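Local coordinates for hydrazine synthase subunit alpha (Candidatus Kuenenia stuttgartiensis, PDB 5C2V), which catalyses the condensation of hydroxylamine with ammonia to hydrazine, the second half-reaction of the hydrazine synthase complex of anammox bacteria, at residues Met660-Asp663 and Ser664-Pro668; Tyr685-Ala688 and Tyr689-Leu693. All blocks are in the same frame, centred on the assembly; numbering follows the deposited sequence.

Contact 1 of 2, residues Met660-Asp663 and Ser664-Pro668; sequences MCHD and SNNPP. With HEC (heme c), chain B.
H662 and N666 meet in a local turn contact beside the C-terminal heme c, in the loop after helix 646-657. The chain folds back through a type I beta turn from D663 to N666, closed by the bond from N666 N to D663 O (3.0 Å). The imidazole of H662 works at both ends. H662 NE2 binds the heme iron at 2.1 Å. H662 ND1 donates to P668 O at 2.9 Å, in the plane of that carbonyl, with an N-H...O angle of 138°. This bond probably helps fix how the ring is turned about the Fe-NE2 bond. The cis peptide between P667 and P668 lies just before the carbonyl that accepts from H662.

N666 has CG anti to its own N (chi1 -172°), which brings ND2 over one face of the H662 ring. There N666 ND2 donates to C661 O (2.9 Å), coming from above the carbonyl plane. N666 ND2 also lies 3.7 Å from heme C1D. C661 SG is bonded to heme CAC at 1.9 Å. K202 of the beta subunit makes a weak hydrogen bond to N665. C658, C661 and H662 are the CXXCH motif of a c-type heme. H745 completes the bis-histidine iron.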
ATOM      1  N   MET D 660     -17.133 -22.165  30.714  1.00 43.57           N
ATOM      2  CA  MET D 660     -16.857 -22.551  32.094  1.00 54.05           C
ATOM      3  C   MET D 660     -15.532 -21.975  32.610  1.00 73.49           C
ATOM      4  O   MET D 660     -15.486 -21.413  33.705  1.00 66.03           O
ATOM      5  CB  MET D 660     -16.867 -24.080  32.233  1.00 77.13           C
ATOM      6  CG  MET D 660     -15.865 -24.820  31.356  1.00 79.08           C
ATOM      7  SD  MET D 660     -16.047 -26.612  31.422  1.00121.83           S
ATOM      8  CE  MET D 660     -17.637 -26.818  30.624  1.00 83.83           C
ATOM      9  N   CYS D 661     -14.462 -22.114  31.833  1.00 54.72           N
ATOM     10  CA  CYS D 661     -13.161 -21.598  32.246  1.00 52.27           C
ATOM     11  C   CYS D 661     -12.854 -20.211  31.691  1.00 64.02           C
ATOM     12  O   CYS D 661     -11.858 -19.597  32.074  1.00 53.94           O
ATOM     13  CB  CYS D 661     -12.049 -22.561  31.830  1.00 35.45           C
ATOM     14  SG  CYS D 661     -12.109 -24.184  32.616  1.00 62.29           S
ATOM     15  N   HIS D 662     -13.703 -19.707  30.802  1.00 54.71           N
ATOM     16  CA  HIS D 662     -13.462 -18.381  30.251  1.00 60.76           C
ATOM     17  C   HIS D 662     -14.528 -17.386  30.688  1.00 66.74           C
ATOM     18  O   HIS D 662     -15.665 -17.404  30.215  1.00 77.08           O
ATOM     19  CB  HIS D 662     -13.373 -18.441  28.725  1.00 48.19           C
ATOM     20  CG  HIS D 662     -12.119 -19.085  28.223  1.00 60.34           C
ATOM     21  ND1 HIS D 662     -11.064 -18.361  27.709  1.00 54.96           N
ATOM     22  CD2 HIS D 662     -11.745 -20.385  28.168  1.00 61.35           C
ATOM     23  CE1 HIS D 662     -10.096 -19.190  27.355  1.00 56.87           C
ATOM     24  NE2 HIS D 662     -10.485 -20.422  27.623  1.00 46.15           N
ATOM     25  N   ASP D 663     -14.116 -16.508  31.592  1.00 64.16           N
ATOM     26  CA  ASP D 663     -14.934 -15.416  32.091  1.00 59.41           C
ATOM     27  C   ASP D 663     -14.088 -14.157  31.989  1.00 66.15           C
ATOM     28  O   ASP D 663     -13.024 -14.181  31.368  1.00 54.58           O
ATOM     29  CB  ASP D 663     -15.397 -15.672  33.529  1.00 59.76           C
ATOM     30  CG  ASP D 663     -14.244 -15.811  34.503  1.00 71.66           C
ATOM     31  OD1 ASP D 663     -13.133 -16.182  34.069  1.00 70.05           O
ATOM     32  OD2 ASP D 663     -14.452 -15.557  35.708  1.00 77.82           O
ATOM     33  N   SER D 664     -14.562 -13.060  32.568  1.00 67.33           N
ATOM     34  CA  SER D 664     -13.830 -11.797  32.529  1.00 59.61           C
ATOM     35  C   SER D 664     -12.378 -11.931  32.998  1.00 62.36           C
ATOM     36  O   SER D 664     -11.502 -11.208  32.527  1.00 59.00           O
ATOM     37  CB  SER D 664     -14.549 -10.746  33.378  1.00 44.16           C
ATOM     38  OG  SER D 664     -13.937  -9.477  33.243  1.00 87.04           O
ATOM     39  N   ASN D 665     -12.124 -12.868  33.908  1.00 61.96           N
ATOM     40  CA  ASN D 665     -10.791 -13.034  34.485  1.00 63.54           C
ATOM     41  C   ASN D 665      -9.859 -13.942  33.679  1.00 65.09           C
ATOM     42  O   ASN D 665      -8.685 -14.085  34.019  1.00 60.50           O
ATOM     43  CB  ASN D 665     -10.906 -13.570  35.913  1.00 73.44           C
ATOM     44  CG  ASN D 665     -11.539 -12.570  36.861  1.00 78.12           C
ATOM     45  OD1 ASN D 665     -11.364 -11.361  36.712  1.00 63.36           O
ATOM     46  ND2 ASN D 665     -12.280 -13.072  37.842  1.00 67.89           N
ATOM     47  N   ASN D 666     -10.377 -14.560  32.622  1.00 77.10           N
ATOM     48  CA  ASN D 666      -9.558 -15.420  31.771  1.00 54.33           C
ATOM     49  C   ASN D 666      -9.865 -15.237  30.287  1.00 62.07           C
ATOM     50  O   ASN D 666     -10.667 -15.981  29.723  1.00 59.11           O
ATOM     51  CB  ASN D 666      -9.735 -16.889  32.159  1.00 50.23           C
ATOM     52  CG  ASN D 666      -8.762 -17.805  31.436  1.00 55.75           C
ATOM     53  OD1 ASN D 666      -7.740 -17.357  30.916  1.00 69.96           O
ATOM     54  ND2 ASN D 666      -9.077 -19.094  31.401  1.00 59.39           N
ATOM     55  N   PRO D 667      -9.228 -14.240  29.652  1.00 62.73           N
ATOM     56  CA  PRO D 667      -9.448 -13.924  28.236  1.00 49.22           C
ATOM     57  C   PRO D 667      -9.126 -15.096  27.308  1.00 61.70           C
ATOM     58  O   PRO D 667      -8.223 -15.876  27.608  1.00 60.70           O
ATOM     59  CB  PRO D 667      -8.491 -12.753  27.984  1.00 54.94           C
ATOM     60  CG  PRO D 667      -7.440 -12.894  29.028  1.00 64.68           C
ATOM     61  CD  PRO D 667      -8.159 -13.412  30.237  1.00 56.93           C
ATOM     62  N   PRO D 668      -9.868 -15.223  26.193  1.00 61.63           N
ATOM     63  CA  PRO D 668     -10.988 -14.352  25.819  1.00 45.36           C
ATOM     64  C   PRO D 668     -12.239 -14.662  26.634  1.00 56.28           C
ATOM     65  O   PRO D 668     -12.357 -15.772  27.153  1.00 46.52           O
ATOM     66  CB  PRO D 668     -11.201 -14.678  24.341  1.00 47.84           C
ATOM     67  CG  PRO D 668     -10.786 -16.103  24.227  1.00 57.17           C
ATOM     68  CD  PRO D 668      -9.637 -16.279  25.190  1.00 52.34           C
TER
HETATM   69 FE   HEC B 906      -9.149 -21.926  26.972  1.00 45.26          FE
HETATM   70  CHA HEC B 906      -6.271 -20.057  27.031  1.00 38.26           C
HETATM   71  CHB HEC B 906      -9.847 -20.771  23.816  1.00 52.26           C
HETATM   72  CHC HEC B 906     -11.992 -23.894  26.851  1.00 58.54           C
HETATM   73  CHD HEC B 906      -8.643 -22.930  30.222  1.00 54.04           C
HETATM   74  NA  HEC B 906      -8.254 -20.623  25.683  1.00 37.90           N
HETATM   75  C1A HEC B 906      -7.026 -20.020  25.878  1.00 51.49           C
HETATM   76  C2A HEC B 906      -6.668 -19.336  24.652  1.00 42.97           C
HETATM   77  C3A HEC B 906      -7.649 -19.530  23.765  1.00 51.66           C
HETATM   78  C4A HEC B 906      -8.670 -20.345  24.394  1.00 45.98           C
HETATM   79  CMA HEC B 906      -7.688 -18.984  22.322  1.00 41.19           C
HETATM   80  CAA HEC B 906      -5.375 -18.526  24.411  1.00 42.64           C
HETATM   81  CBA HEC B 906      -5.590 -17.077  24.838  1.00 49.45           C
HETATM   82  CGA HEC B 906      -4.380 -16.258  24.467  1.00 53.98           C
HETATM   83  O1A HEC B 906      -4.521 -15.020  24.287  1.00 43.41           O
HETATM   84  O2A HEC B 906      -3.275 -16.844  24.340  1.00 36.17           O
HETATM   85  NB  HEC B 906     -10.674 -22.227  25.613  1.00 56.47           N
HETATM   86  C1B HEC B 906     -10.696 -21.732  24.324  1.00 49.25           C
HETATM   87  C2B HEC B 906     -11.762 -22.405  23.606  1.00 37.24           C
HETATM   88  C3B HEC B 906     -12.357 -23.258  24.448  1.00 54.66           C
HETATM   89  C4B HEC B 906     -11.679 -23.169  25.724  1.00 47.67           C
HETATM   90  CMB HEC B 906     -12.147 -22.151  22.132  1.00 43.07           C
HETATM   91  CAB HEC B 906     -13.543 -24.203  24.144  1.00 45.85           C
HETATM   92  CBB HEC B 906     -13.077 -25.358  23.229  1.00 42.55           C
HETATM   93  NC  HEC B 906     -10.131 -23.179  28.284  1.00 46.65           N
HETATM   94  C1C HEC B 906     -11.291 -23.887  28.035  1.00 58.57           C
HETATM   95  C2C HEC B 906     -11.574 -24.717  29.187  1.00 57.82           C
HETATM   96  C3C HEC B 906     -10.724 -24.359  30.159  1.00 56.31           C
HETATM   97  C4C HEC B 906      -9.750 -23.446  29.584  1.00 54.58           C
HETATM   98  CMC HEC B 906     -12.875 -25.533  29.361  1.00 46.59           C
HETATM   99  CAC HEC B 906     -10.685 -24.916  31.604  1.00 37.12           C
HETATM  100  CBC HEC B 906     -10.344 -26.423  31.610  1.00 37.74           C
HETATM  101  ND  HEC B 906      -7.676 -21.532  28.414  1.00 55.49           N
HETATM  102  C1D HEC B 906      -7.675 -22.104  29.685  1.00 48.97           C
HETATM  103  C2D HEC B 906      -6.476 -21.688  30.375  1.00 57.95           C
HETATM  104  C3D HEC B 906      -5.709 -20.794  29.391  1.00 62.10           C
HETATM  105  C4D HEC B 906      -6.541 -20.749  28.197  1.00 46.65           C
HETATM  106  CMD HEC B 906      -6.048 -22.077  31.807  1.00 46.49           C
HETATM  107  CAD HEC B 906      -4.355 -20.101  29.700  1.00 40.26           C
HETATM  108  CBD HEC B 906      -3.372 -20.056  28.529  1.00 41.71           C
HETATM  109  CGD HEC B 906      -3.103 -21.425  27.960  1.00 57.04           C
HETATM  110  O1D HEC B 906      -2.667 -21.501  26.783  1.00 40.56           O
HETATM  111  O2D HEC B 906      -3.320 -22.439  28.672  1.00 74.10           O

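Contact 2 of 2, residues Tyr685-Ala688 and Tyr689-Leu693; sequences YSRA and YNSLL
Y685 and Y689 pack their rings together at the start of the short helix 687-692. Both tyrosines are buried. The ring centroids are 4.6 Å apart and the planes are inclined by 38°, so the pair is oblique. Y689 CD1 comes to 3.4 Å from Y685 CG, and Y689 CE1 lies over the centre of one face of the Y685 ring. The ring of Y689 reaches Y685 because its chi1 is near 180° (-172°). The CD2 branch of L693 lies over the centre of one face of the Y689 ring. W767 meets Y685 edge-to-face, and F646 meets Y689 in the same way. The hydroxyl of Y689 is hydrogen-bonded to G497 N.

S686 is the N-cap residue of the helix, which belongs to the cytochrome c domain. Its OG is hydrogen-bonded to Q651 of helix 646-657, and A688 and L692 both rest on L654 of that same helix.

The backbone bonds follow the i to i+4 pattern. N690 N donates to S686 O (3.2 Å), S691 N to R687 O (2.9 Å) and L692 N to A688 O (2.9 Å). One residue further on, L693 N donates to Y689 O (3.0 Å).

Two side chains come back to carbonyls of the first turn. N690 ND2 is also modelled against S686 O, too close to be reliable, so a second bond to that carbonyl is doubtful. S691 OG lies 2.8 Å from R687 O and also reaches N669 O. R687 CD passes alongside S691 OG at 3.8 Å.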
ATOM      1  N   TYR D 685     -23.904  -7.918  18.826  1.00 51.84           N
ATOM      2  CA  TYR D 685     -23.451  -9.283  19.052  1.00 52.08           C
ATOM      3  C   TYR D 685     -23.282  -9.606  20.531  1.00 47.71           C
ATOM      4  O   TYR D 685     -23.448  -8.740  21.388  1.00 61.66           O
ATOM      5  CB  TYR D 685     -22.122  -9.511  18.332  1.00 52.46           C
ATOM      6  CG  TYR D 685     -22.028  -8.769  17.026  1.00 53.53           C
ATOM      7  CD1 TYR D 685     -22.701  -9.236  15.912  1.00 55.11           C
ATOM      8  CD2 TYR D 685     -21.242  -7.627  16.893  1.00 46.85           C
ATOM      9  CE1 TYR D 685     -22.628  -8.579  14.712  1.00 65.63           C
ATOM     10  CE2 TYR D 685     -21.158  -6.964  15.687  1.00 59.70           C
ATOM     11  CZ  TYR D 685     -21.854  -7.447  14.602  1.00 63.86           C
ATOM     12  OH  TYR D 685     -21.775  -6.795  13.396  1.00 80.95           O
ATOM     13  N   SER D 686     -22.926 -10.854  20.818  1.00 39.84           N
ATOM     14  CA  SER D 686     -22.753 -11.303  22.192  1.00 51.24           C
ATOM     15  C   SER D 686     -21.334 -11.043  22.688  1.00 56.11           C
ATOM     16  O   SER D 686     -20.519 -10.434  21.991  1.00 42.38           O
ATOM     17  CB  SER D 686     -23.088 -12.791  22.316  1.00 50.55           C
ATOM     18  OG  SER D 686     -22.243 -13.579  21.495  1.00 53.49           O
ATOM     19  N   ARG D 687     -21.048 -11.510  23.898  1.00 45.70           N
ATOM     20  CA  ARG D 687     -19.736 -11.322  24.508  1.00 46.52           C
ATOM     21  C   ARG D 687     -18.659 -12.132  23.792  1.00 54.79           C
ATOM     22  O   ARG D 687     -17.563 -11.632  23.533  1.00 41.86           O
ATOM     23  CB  ARG D 687     -19.781 -11.703  25.990  1.00 55.20           C
ATOM     24  CG  ARG D 687     -18.428 -11.674  26.682  1.00 57.84           C
ATOM     25  CD  ARG D 687     -17.792 -10.298  26.587  1.00 53.86           C
ATOM     26  NE  ARG D 687     -18.581  -9.284  27.277  1.00 55.90           N
ATOM     27  CZ  ARG D 687     -18.375  -7.976  27.164  1.00 59.51           C
ATOM     28  NH1 ARG D 687     -17.405  -7.522  26.382  1.00 33.58           N
ATOM     29  NH2 ARG D 687     -19.140  -7.122  27.831  1.00 53.67           N
ATOM     30  N   ALA D 688     -18.978 -13.384  23.476  1.00 52.30           N
ATOM     31  CA  ALA D 688     -18.024 -14.282  22.834  1.00 43.22           C
ATOM     32  C   ALA D 688     -17.614 -13.777  21.453  1.00 43.67           C
ATOM     33  O   ALA D 688     -16.439 -13.831  21.087  1.00 57.11           O
ATOM     34  CB  ALA D 688     -18.607 -15.683  22.733  1.00 49.10           C
ATOM     35  N   TYR D 689     -18.586 -13.280  20.693  1.00 43.86           N
ATOM     36  CA  TYR D 689     -18.314 -12.766  19.356  1.00 47.66           C
ATOM     37  C   TYR D 689     -17.445 -11.516  19.421  1.00 39.62           C
ATOM     38  O   TYR D 689     -16.491 -11.373  18.656  1.00 50.19           O
ATOM     39  CB  TYR D 689     -19.617 -12.461  18.612  1.00 41.50           C
ATOM     40  CG  TYR D 689     -19.413 -12.107  17.155  1.00 39.52           C
ATOM     41  CD1 TYR D 689     -19.265 -10.786  16.752  1.00 43.64           C
ATOM     42  CD2 TYR D 689     -19.364 -13.097  16.182  1.00 47.79           C
ATOM     43  CE1 TYR D 689     -19.076 -10.460  15.422  1.00 38.80           C
ATOM     44  CE2 TYR D 689     -19.176 -12.781  14.850  1.00 41.80           C
ATOM     45  CZ  TYR D 689     -19.033 -11.462  14.475  1.00 42.69           C
ATOM     46  OH  TYR D 689     -18.846 -11.146  13.149  1.00 40.42           O
ATOM     47  N   ASN D 690     -17.784 -10.610  20.335  1.00 56.94           N
ATOM     48  CA  ASN D 690     -17.001  -9.396  20.534  1.00 45.71           C
ATOM     49  C   ASN D 690     -15.572  -9.713  20.955  1.00 45.47           C
ATOM     50  O   ASN D 690     -14.627  -9.048  20.528  1.00 45.19           O
ATOM     51  CB  ASN D 690     -17.662  -8.493  21.578  1.00 30.02           C
ATOM     52  CG  ASN D 690     -18.843  -7.724  21.020  1.00 44.52           C
ATOM     53  OD1 ASN D 690     -18.674  -6.712  20.338  1.00 41.33           O
ATOM     54  ND2 ASN D 690     -20.050  -8.196  21.312  1.00 49.88           N
ATOM     55  N   SER D 691     -15.422 -10.735  21.789  1.00 34.92           N
ATOM     56  CA  SER D 691     -14.106 -11.160  22.249  1.00 41.89           C
ATOM     57  C   SER D 691     -13.274 -11.734  21.105  1.00 48.35           C
ATOM     58  O   SER D 691     -12.140 -11.314  20.881  1.00 58.49           O
ATOM     59  CB  SER D 691     -14.237 -12.197  23.367  1.00 27.77           C
ATOM     60  OG  SER D 691     -14.890 -11.652  24.500  1.00 50.97           O
ATOM     61  N   LEU D 692     -13.851 -12.687  20.378  1.00 48.80           N
ATOM     62  CA  LEU D 692     -13.122 -13.409  19.340  1.00 43.94           C
ATOM     63  C   LEU D 692     -12.760 -12.540  18.135  1.00 38.57           C
ATOM     64  O   LEU D 692     -11.782 -12.812  17.442  1.00 41.53           O
ATOM     65  CB  LEU D 692     -13.935 -14.621  18.881  1.00 44.56           C
ATOM     66  CG  LEU D 692     -14.077 -15.736  19.921  1.00 44.29           C
ATOM     67  CD1 LEU D 692     -15.103 -16.768  19.480  1.00 34.49           C
ATOM     68  CD2 LEU D 692     -12.728 -16.391  20.180  1.00 28.10           C
ATOM     69  N   LEU D 693     -13.549 -11.499  17.887  1.00 34.72           N
ATOM     70  CA  LEU D 693     -13.324 -10.630  16.734  1.00 33.72           C
ATOM     71  C   LEU D 693     -12.499  -9.390  17.081  1.00 48.41           C
ATOM     72  O   LEU D 693     -12.304  -8.512  16.240  1.00 49.61           O
ATOM     73  CB  LEU D 693     -14.660 -10.212  16.114  1.00 35.40           C
ATOM     74  CG  LEU D 693     -15.270 -11.168  15.079  1.00 43.72           C
ATOM     75  CD1 LEU D 693     -14.300 -11.404  13.931  1.00 31.30           C
ATOM     76  CD2 LEU D 693     -15.693 -12.491  15.703  1.00 37.49           C
TER

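How the contacts relate
Both contacts are local and lie in the cytochrome c region, with contact 1 earlier in the chain. The centres of contact 1 and contact 2 are about 12 Å apart. They touch where P668 CB packs on S691 CB at 4.0 Å. They share helix 646-657: contact 1 lies in the loop leaving it, and contact 2 packs against it. Contact 1 is an irregular turn, partly buried between the heme and the beta subunit. Its chemistry is metal coordination, a thioether bond and hydrogen bonds to loop carbonyls. Contact 2 is buried, and no other chain reaches it. It combines helical hydrogen bonds with aromatic packing. The side chain of L692 stays about 6 Å from the heme.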